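Local coordinates for protein mandelate racemase/muconate lactonizing enzyme (Roseovarius nubinhibens, PDB 2QDD) that is of uncharacterised function but belongs to the magnesium-dependent enolase superfamily and probably acts on a carboxylate substrate, as its mandelate racemase and muconate lactonizing relatives do, at residues S58-A62 against D243-H247. Numbering follows the deposited sequence.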
loop_
_atom_site.group_PDB
_atom_site.type_symbol
_atom_site.label_atom_id
_atom_site.label_comp_id
_atom_site.label_asym_id
_atom_site.label_seq_id
_atom_site.Cartn_x
_atom_site.Cartn_y
_atom_site.Cartn_z
ATOM N N SER A 58 -13.845 35.144 -1.640
ATOM C CA SER A 58 -12.484 34.624 -1.739
ATOM C C SER A 58 -12.230 33.433 -0.810
ATOM O O SER A 58 -11.233 32.726 -0.958
ATOM C CB SER A 58 -11.460 35.742 -1.503
ATOM O OG SER A 58 -11.162 35.902 -0.128
ATOM N N TYR A 59 -13.139 33.211 0.137
ATOM C CA TYR A 59 -12.968 32.185 1.166
ATOM C C TYR A 59 -13.155 30.758 0.631
ATOM O O TYR A 59 -12.322 29.885 0.876
ATOM C CB TYR A 59 -13.914 32.458 2.344
ATOM C CG TYR A 59 -13.837 31.447 3.464
ATOM C CD1 TYR A 59 -12.665 31.272 4.200
ATOM C CD2 TYR A 59 -14.942 30.674 3.795
ATOM C CE1 TYR A 59 -12.596 30.334 5.228
ATOM C CE2 TYR A 59 -14.885 29.732 4.815
ATOM C CZ TYR A 59 -13.712 29.566 5.526
ATOM O OH TYR A 59 -13.664 28.634 6.541
ATOM N N LEU A 60 -14.252 30.545 -0.090
ATOM C CA LEU A 60 -14.635 29.246 -0.628
ATOM C C LEU A 60 -15.139 29.468 -2.065
ATOM O O LEU A 60 -15.353 30.619 -2.461
ATOM C CB LEU A 60 -15.750 28.633 0.237
ATOM C CG LEU A 60 -15.362 27.975 1.563
ATOM C CD1 LEU A 60 -16.604 27.567 2.318
ATOM C CD2 LEU A 60 -14.406 26.793 1.399
ATOM N N PRO A 61 -15.312 28.381 -2.860
ATOM C CA PRO A 61 -16.017 28.508 -4.147
ATOM C C PRO A 61 -17.483 28.914 -4.018
ATOM O O PRO A 61 -18.383 28.085 -4.198
ATOM C CB PRO A 61 -15.899 27.105 -4.756
ATOM C CG PRO A 61 -14.776 26.469 -4.039
ATOM C CD PRO A 61 -14.827 27.005 -2.656
ATOM N N ALA A 62 -17.699 30.196 -3.736
ATOM C CA ALA A 62 -18.998 30.732 -3.341
ATOM C C ALA A 62 -18.962 32.253 -3.422
ATOM O O ALA A 62 -17.985 32.876 -3.016
ATOM C CB ALA A 62 -19.338 30.299 -1.926
ATOM N N ASP A 243 -11.268 21.296 7.286
ATOM C CA ASP A 243 -12.380 22.234 7.099
ATOM C C ASP A 243 -12.579 22.549 5.613
ATOM O O ASP A 243 -13.394 21.914 4.948
ATOM C CB ASP A 243 -12.153 23.511 7.934
ATOM C CG ASP A 243 -13.336 24.497 7.881
ATOM O OD1 ASP A 243 -14.440 24.133 7.418
ATOM O OD2 ASP A 243 -13.154 25.654 8.318
ATOM N N GLU A 244 -11.820 23.509 5.094
ATOM C CA GLU A 244 -12.132 24.139 3.805
ATOM C C GLU A 244 -11.903 23.256 2.577
ATOM O O GLU A 244 -12.479 23.517 1.523
ATOM C CB GLU A 244 -11.373 25.459 3.655
ATOM C CG GLU A 244 -11.841 26.558 4.614
ATOM C CD GLU A 244 -11.035 26.605 5.907
ATOM O OE1 GLU A 244 -10.255 25.666 6.165
ATOM O OE2 GLU A 244 -11.179 27.584 6.670
ATOM N N CYS A 245 -11.075 22.218 2.712
ATOM C CA CYS A 245 -10.795 21.305 1.599
ATOM C C CYS A 245 -11.890 20.262 1.370
ATOM O O CYS A 245 -11.830 19.500 0.406
ATOM C CB CYS A 245 -9.420 20.634 1.748
ATOM S SG CYS A 245 -9.180 19.651 3.258
ATOM N N LEU A 246 -12.886 20.237 2.251
ATOM C CA LEU A 246 -13.898 19.187 2.248
ATOM C C LEU A 246 -15.213 19.661 1.627
ATOM O O LEU A 246 -16.086 20.184 2.314
ATOM C CB LEU A 246 -14.141 18.688 3.672
ATOM C CG LEU A 246 -12.967 18.154 4.488
ATOM C CD1 LEU A 246 -13.331 18.254 5.950
ATOM C CD2 LEU A 246 -12.632 16.720 4.106
ATOM N N HIS A 247 -15.353 19.469 0.326
ATOM C CA HIS A 247 -16.457 20.073 -0.413
ATOM C C HIS A 247 -17.660 19.142 -0.528
ATOM O O HIS A 247 -18.797 19.605 -0.646
ATOM C CB HIS A 247 -15.988 20.540 -1.795
ATOM C CG HIS A 247 -14.905 21.574 -1.742
ATOM N ND1 HIS A 247 -15.141 22.880 -1.365
ATOM C CD2 HIS A 247 -13.580 21.491 -2.004
ATOM C CE1 HIS A 247 -14.007 23.556 -1.401
ATOM N NE2 HIS A 247 -13.044 22.737 -1.787
HETATM O O HOH W 1 -15.066 26.270 5.740
#
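Tyr-59 swings its ring opposite its own backbone N (chi1 179°) and reaches Glu-244, whose chain, bent at chi2 (93°), turns the carboxylate back toward the phenol. The two meet in a 2.7 Å hydrogen bond from Tyr-59 OH to Glu-244 OE2. The hydroxyl comes from the anti side of the carboxylate, 28° out of its plane, while OE2 lies at the edge of the tyrosine ring, with ring and carboxylate nearly perpendicular. The same hydroxyl accepts a bond from a water, 2.9 Å from Tyr-59 OH, which also donates to Asp-243 OD1; Lys-267 is a further partner of the phenol. Asp-243 itself is held by salt bridges to Arg-270 and Lys-267. Away from the hydroxyl, Leu-60 CD2 packs 4.0 Å from Glu-244 CB, and Pro-61, at the centre of an inverse gamma turn, brings CD to 3.8 Å from His-247 CE1. A phenylalanine in place of Tyr-59 would probably leave Glu-244 OE2 without this donor, and the water and Lys-267 without the oxygen they share. Asp-243 and Glu-244, with Asp-196 and Glu-220, form the magnesium site, which holds no ion in this chain, and follow barrel strand 240-242; the contact thus joins a loop of the N-terminal capping domain to the metal site at the C-terminal strand ends, the active-site architecture characteristic of the enolase superfamily.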